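Local coordinates for protein putative glucosidase lplD, ALPHA-GALACTURONIDASE (Bacillus subtilis, PDB 3FEF) that hydrolyses alpha-1,4-linked galacturonate oligomers, probably di-galacturonate in nature, as an NAD- and manganese-dependent family 4 glycoside hydrolase that assembles into a homotetramer, at residues 187-192 / 215-219; 411-416 / 428-432. One frame throughout, in Å; residues are numbered along the deposited sequence.

Overall arrangement
Both contacts lie far from the metal site of C169 and H206, on opposite sides of the centre of the chain; their own centres are about 48 Å apart, and their nearest atoms about 36 Å. Contact 1 comes first along the chain. It sets the loop that leaves helix 171-187 against the turn between strands 207-215 and 218-219, so it ties the exit of helix 171-187 to the antiparallel sheet that includes those two strands. Contact 2 closes later, between helices 408-417 and 425-435 near the C-terminus. The two share no helix, strand or sheet. Each lies close to a different neighbouring subunit of the tetramer: H217 meets the second, Q413 the third.

Contact 1: 187-192 / 215-219; sequences LGIEVP and YRHID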
loop_
_atom_site.group_PDB
_atom_site.type_symbol
_atom_site.label_atom_id
_atom_site.label_comp_id
_atom_site.label_asym_id
_atom_site.label_seq_id
_atom_site.Cartn_x
_atom_site.Cartn_y
_atom_site.Cartn_z
ATOM N N LEU A 187 36.528 -25.170 -1.900
ATOM C CA LEU A 187 37.045 -24.809 -3.213
ATOM C C LEU A 187 38.555 -24.713 -3.219
ATOM O O LEU A 187 39.178 -24.740 -4.276
ATOM C CB LEU A 187 36.442 -23.482 -3.687
ATOM C CG LEU A 187 34.914 -23.389 -3.607
ATOM C CD1 LEU A 187 34.391 -22.057 -4.169
ATOM C CD2 LEU A 187 34.261 -24.581 -4.309
ATOM N N GLY A 188 39.148 -24.599 -2.043
ATOM C CA GLY A 188 40.602 -24.530 -1.941
ATOM C C GLY A 188 41.192 -23.152 -2.183
ATOM O O GLY A 188 42.408 -22.975 -2.121
ATOM N N ILE A 189 40.350 -22.161 -2.446
ATOM C CA ILE A 189 40.865 -20.812 -2.696
ATOM C C ILE A 189 40.705 -19.854 -1.518
ATOM O O ILE A 189 39.739 -19.929 -0.762
ATOM C CB ILE A 189 40.254 -20.200 -3.960
ATOM C CG1 ILE A 189 38.786 -19.842 -3.743
ATOM C CG2 ILE A 189 40.398 -21.167 -5.129
ATOM C CD1 ILE A 189 38.053 -19.532 -5.038
ATOM N N GLU A 190 41.676 -18.960 -1.371
ATOM C CA GLU A 190 41.659 -17.947 -0.319
ATOM C C GLU A 190 40.550 -16.922 -0.513
ATOM O O GLU A 190 40.139 -16.630 -1.626
ATOM C CB GLU A 190 42.994 -17.211 -0.295
ATOM C CG GLU A 190 44.159 -18.119 -0.030
ATOM C CD GLU A 190 44.069 -18.756 1.329
ATOM O OE1 GLU A 190 44.162 -18.019 2.336
ATOM O OE2 GLU A 190 43.908 -19.990 1.397
ATOM N N VAL A 191 40.066 -16.375 0.589
ATOM C CA VAL A 191 39.221 -15.190 0.536
ATOM C C VAL A 191 39.932 -14.200 1.418
ATOM O O VAL A 191 40.171 -14.490 2.580
ATOM C CB VAL A 191 37.811 -15.452 1.072
ATOM C CG1 VAL A 191 37.064 -14.140 1.239
ATOM C CG2 VAL A 191 37.054 -16.377 0.130
ATOM N N PRO A 192 40.311 -13.039 0.854
ATOM C CA PRO A 192 41.125 -12.047 1.558
ATOM C C PRO A 192 40.362 -11.298 2.662
ATOM O O PRO A 192 40.943 -10.945 3.685
ATOM C CB PRO A 192 41.549 -11.071 0.441
ATOM C CG PRO A 192 40.923 -11.579 -0.847
ATOM C CD PRO A 192 39.869 -12.564 -0.470
ATOM N N TYR A 215 30.891 -15.091 -3.954
ATOM C CA TYR A 215 32.277 -14.649 -3.862
ATOM C C TYR A 215 32.740 -14.461 -5.307
ATOM O O TYR A 215 32.786 -15.426 -6.080
ATOM C CB TYR A 215 33.146 -15.670 -3.121
ATOM C CG TYR A 215 34.609 -15.311 -3.210
ATOM C CD1 TYR A 215 35.081 -14.133 -2.642
ATOM C CD2 TYR A 215 35.503 -16.101 -3.930
ATOM C CE1 TYR A 215 36.403 -13.764 -2.756
ATOM C CE2 TYR A 215 36.844 -15.746 -4.048
ATOM C CZ TYR A 215 37.279 -14.578 -3.448
ATOM O OH TYR A 215 38.588 -14.197 -3.547
ATOM N N ARG A 216 33.001 -13.220 -5.710
ATOM C CA ARG A 216 33.281 -12.951 -7.120
ATOM C C ARG A 216 32.183 -13.553 -7.977
ATOM O O ARG A 216 31.007 -13.280 -7.774
ATOM C CB ARG A 216 34.609 -13.592 -7.537
ATOM C CG ARG A 216 35.691 -13.383 -6.511
ATOM C CD ARG A 216 36.530 -12.202 -6.842
ATOM N NE ARG A 216 37.847 -12.652 -7.284
ATOM C CZ ARG A 216 38.983 -12.387 -6.643
ATOM N NH1 ARG A 216 38.972 -11.644 -5.538
ATOM N NH2 ARG A 216 40.135 -12.854 -7.119
ATOM N N HIS A 217 32.578 -14.397 -8.922
ATOM C CA HIS A 217 31.635 -14.964 -9.876
ATOM C C HIS A 217 30.899 -16.218 -9.360
ATOM O O HIS A 217 30.036 -16.748 -10.034
ATOM C CB HIS A 217 32.364 -15.279 -11.176
ATOM C CG HIS A 217 33.485 -16.257 -11.010
ATOM N ND1 HIS A 217 34.710 -15.904 -10.477
ATOM C CD2 HIS A 217 33.568 -17.576 -11.307
ATOM C CE1 HIS A 217 35.496 -16.968 -10.447
ATOM N NE2 HIS A 217 34.826 -17.995 -10.943
ATOM N N ILE A 218 31.224 -16.675 -8.160
ATOM C CA ILE A 218 30.707 -17.945 -7.678
ATOM C C ILE A 218 29.463 -17.791 -6.795
ATOM O O ILE A 218 29.439 -16.983 -5.874
ATOM C CB ILE A 218 31.804 -18.708 -6.895
ATOM C CG1 ILE A 218 32.970 -19.067 -7.818
ATOM C CG2 ILE A 218 31.232 -19.950 -6.247
ATOM C CD1 ILE A 218 34.342 -19.011 -7.128
ATOM N N ASP A 219 28.433 -18.574 -7.087
ATOM C CA ASP A 219 27.234 -18.607 -6.261
ATOM C C ASP A 219 27.487 -19.445 -5.008
ATOM O O ASP A 219 27.845 -20.610 -5.110
ATOM C CB ASP A 219 26.090 -19.219 -7.053
ATOM C CG ASP A 219 24.765 -19.104 -6.337
ATOM O OD1 ASP A 219 24.755 -18.860 -5.106
ATOM O OD2 ASP A 219 23.729 -19.292 -7.003
#
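Segment 187-192 leaves the end of helix 171-187 through G188, whose positive phi (82°) suits glycine, and continues as an extended loop. Facing it, 215-219 makes a tight type II' beta turn from Y215 to I218, closed by Y215 N to I218 O (3.1 Å) and I218 N to Y215 O (2.9 Å); this hairpin joins strands 207-215 and 218-219. The CA atoms of V191 and Y215 are 8.2 Å apart, those of L187 and I218 10.4 Å. Side chains fill the gap. V191 CG2 sits over one face of the Y215 ring, 3.9 Å from its centroid, a CH-pi contact, while I189 CD1 meets the ring edge at CE2 (4.1 Å). P192 CD lies 3.7 Å from Y215 OH. Further along, I218 CD1 receives L187 CD1 at 4.2 Å and I189 CD1 at 4.3 Å. I223 of helix 220-231 touches both L187 and I218. The chemistry is thus mainly apolar: a small surface patch, centred on one buried tyrosine, joins the helix exit to the hairpin.

Contact 2: 411-416 / 428-432; sequences AFQAFL and AEQLF
An aromatic cluster of F412, F415 and F432 fills the interface between two helices near the C-terminus, 408-417 and 425-435. Build 411-416 and 428-432 as regular alpha-helix, their axes 10.7 Å apart at closest approach and their N-to-C directions at 119°. F412 pairs with F432 (CA atoms 7.2 Å apart) and L416 with A428 (7.3 Å). All three phenylalanines take chi1 t, with chi2 49° for F412, -95° for F415 and 82° for F432. The edge of F432 points at the face of F415, a T-shaped pair with centroids 5.2 Å apart and planes at 62°; F432 CB also lies over that face, 4.1 Å from the centroid. F412 CB sits 4.2 Å from the F432 centroid, over the ring face. A411 CB touches F432 CZ at 3.9 Å. A428 CB meets L416 CD2 at 3.9 Å, F412 CE1 at 4.2 Å and F415 CE1 at 4.2 Å. F412 CZ rests 3.5 Å from E429 CA, and F415 CZ 3.9 Å from L431 CD2. P113 and I117 of helix 112-136 extend the core against F415 and F432, respectively. This is an obliquely crossed pair of helices held apart by an aromatic core, with A411 and A428 packed against its rings.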
loop_
_atom_site.group_PDB
_atom_site.type_symbol
_atom_site.label_atom_id
_atom_site.label_comp_id
_atom_site.label_asym_id
_atom_site.label_seq_id
_atom_site.Cartn_x
_atom_site.Cartn_y
_atom_site.Cartn_z
ATOM N N ALA A 411 1.250 -5.371 26.540
ATOM C CA ALA A 411 2.540 -6.056 26.679
ATOM C C ALA A 411 2.357 -7.543 26.988
ATOM O O ALA A 411 3.128 -8.382 26.540
ATOM C CB ALA A 411 3.383 -5.384 27.761
ATOM N N PHE A 412 1.331 -7.866 27.756
ATOM C CA PHE A 412 1.032 -9.266 28.059
ATOM C C PHE A 412 0.566 -10.033 26.814
ATOM O O PHE A 412 0.884 -11.210 26.644
ATOM C CB PHE A 412 -0.006 -9.377 29.189
ATOM C CG PHE A 412 -0.244 -10.792 29.647
ATOM C CD1 PHE A 412 0.832 -11.620 29.954
ATOM C CD2 PHE A 412 -1.522 -11.300 29.730
ATOM C CE1 PHE A 412 0.632 -12.913 30.356
ATOM C CE2 PHE A 412 -1.737 -12.599 30.132
ATOM C CZ PHE A 412 -0.657 -13.410 30.451
ATOM N N GLN A 413 -0.191 -9.362 25.946
ATOM C CA GLN A 413 -0.562 -9.938 24.649
ATOM C C GLN A 413 0.672 -10.314 23.839
ATOM O O GLN A 413 0.743 -11.407 23.289
ATOM C CB GLN A 413 -1.433 -8.970 23.853
ATOM C CG GLN A 413 -2.714 -8.602 24.586
ATOM C CD GLN A 413 -3.550 -9.830 24.863
ATOM O OE1 GLN A 413 -4.064 -10.017 25.970
ATOM N NE2 GLN A 413 -3.668 -10.692 23.864
ATOM N N ALA A 414 1.647 -9.417 23.768
ATOM C CA ALA A 414 2.887 -9.744 23.071
ATOM C C ALA A 414 3.558 -10.931 23.776
ATOM O O ALA A 414 3.910 -11.931 23.141
ATOM C CB ALA A 414 3.815 -8.525 23.025
ATOM N N PHE A 415 3.717 -10.817 25.092
ATOM C CA PHE A 415 4.248 -11.906 25.903
ATOM C C PHE A 415 3.612 -13.242 25.544
ATOM O O PHE A 415 4.329 -14.235 25.329
ATOM C CB PHE A 415 4.055 -11.593 27.392
ATOM C CG PHE A 415 4.876 -12.464 28.331
ATOM C CD1 PHE A 415 4.325 -13.601 28.909
ATOM C CD2 PHE A 415 6.183 -12.109 28.670
ATOM C CE1 PHE A 415 5.064 -14.390 29.806
ATOM C CE2 PHE A 415 6.939 -12.889 29.549
ATOM C CZ PHE A 415 6.376 -14.032 30.129
ATOM N N LEU A 416 2.275 -13.271 25.485
ATOM C CA LEU A 416 1.544 -14.487 25.115
ATOM C C LEU A 416 1.779 -14.951 23.673
ATOM O O LEU A 416 1.675 -16.136 23.359
ATOM C CB LEU A 416 0.029 -14.280 25.310
ATOM C CG LEU A 416 -0.548 -14.185 26.725
ATOM C CD1 LEU A 416 -2.081 -14.047 26.670
ATOM C CD2 LEU A 416 -0.133 -15.412 27.522
ATOM N N ALA A 428 1.521 -18.021 32.714
ATOM C CA ALA A 428 2.199 -16.931 32.014
ATOM C C ALA A 428 1.911 -15.565 32.652
ATOM O O ALA A 428 2.799 -14.699 32.754
ATOM C CB ALA A 428 1.842 -16.933 30.552
ATOM N N GLU A 429 0.675 -15.371 33.099
ATOM C CA GLU A 429 0.306 -14.093 33.702
ATOM C C GLU A 429 1.071 -13.908 34.991
ATOM O O GLU A 429 1.523 -12.822 35.312
ATOM C CB GLU A 429 -1.199 -14.031 33.970
ATOM C CG GLU A 429 -1.705 -12.657 34.351
ATOM C CD GLU A 429 -3.218 -12.524 34.157
ATOM O OE1 GLU A 429 -3.937 -13.558 34.237
ATOM O OE2 GLU A 429 -3.685 -11.387 33.914
ATOM N N GLN A 430 1.209 -14.988 35.739
ATOM C CA GLN A 430 1.934 -14.927 36.994
ATOM C C GLN A 430 3.431 -14.687 36.733
ATOM O O GLN A 430 4.045 -13.786 37.321
ATOM C CB GLN A 430 1.698 -16.200 37.805
ATOM C CG GLN A 430 2.321 -16.154 39.192
ATOM C CD GLN A 430 1.621 -15.157 40.096
ATOM O OE1 GLN A 430 0.440 -15.305 40.385
ATOM N NE2 GLN A 430 2.349 -14.130 40.540
ATOM N N LEU A 431 4.012 -15.475 35.839
ATOM C CA LEU A 431 5.389 -15.220 35.399
ATOM C C LEU A 431 5.572 -13.762 34.952
ATOM O O LEU A 431 6.469 -13.073 35.419
ATOM C CB LEU A 431 5.792 -16.187 34.271
ATOM C CG LEU A 431 7.183 -15.966 33.653
ATOM C CD1 LEU A 431 8.243 -16.082 34.714
ATOM C CD2 LEU A 431 7.438 -16.964 32.546
ATOM N N PHE A 432 4.708 -13.290 34.058
ATOM C CA PHE A 432 4.831 -11.938 33.516
ATOM C C PHE A 432 4.825 -10.877 34.624
ATOM O O PHE A 432 5.691 -10.015 34.666
ATOM C CB PHE A 432 3.712 -11.685 32.496
ATOM C CG PHE A 432 3.660 -10.265 31.938
ATOM C CD1 PHE A 432 4.493 -9.874 30.906
ATOM C CD2 PHE A 432 2.713 -9.356 32.400
ATOM C CE1 PHE A 432 4.415 -8.583 30.370
ATOM C CE2 PHE A 432 2.635 -8.059 31.879
ATOM C CZ PHE A 432 3.479 -7.673 30.867
#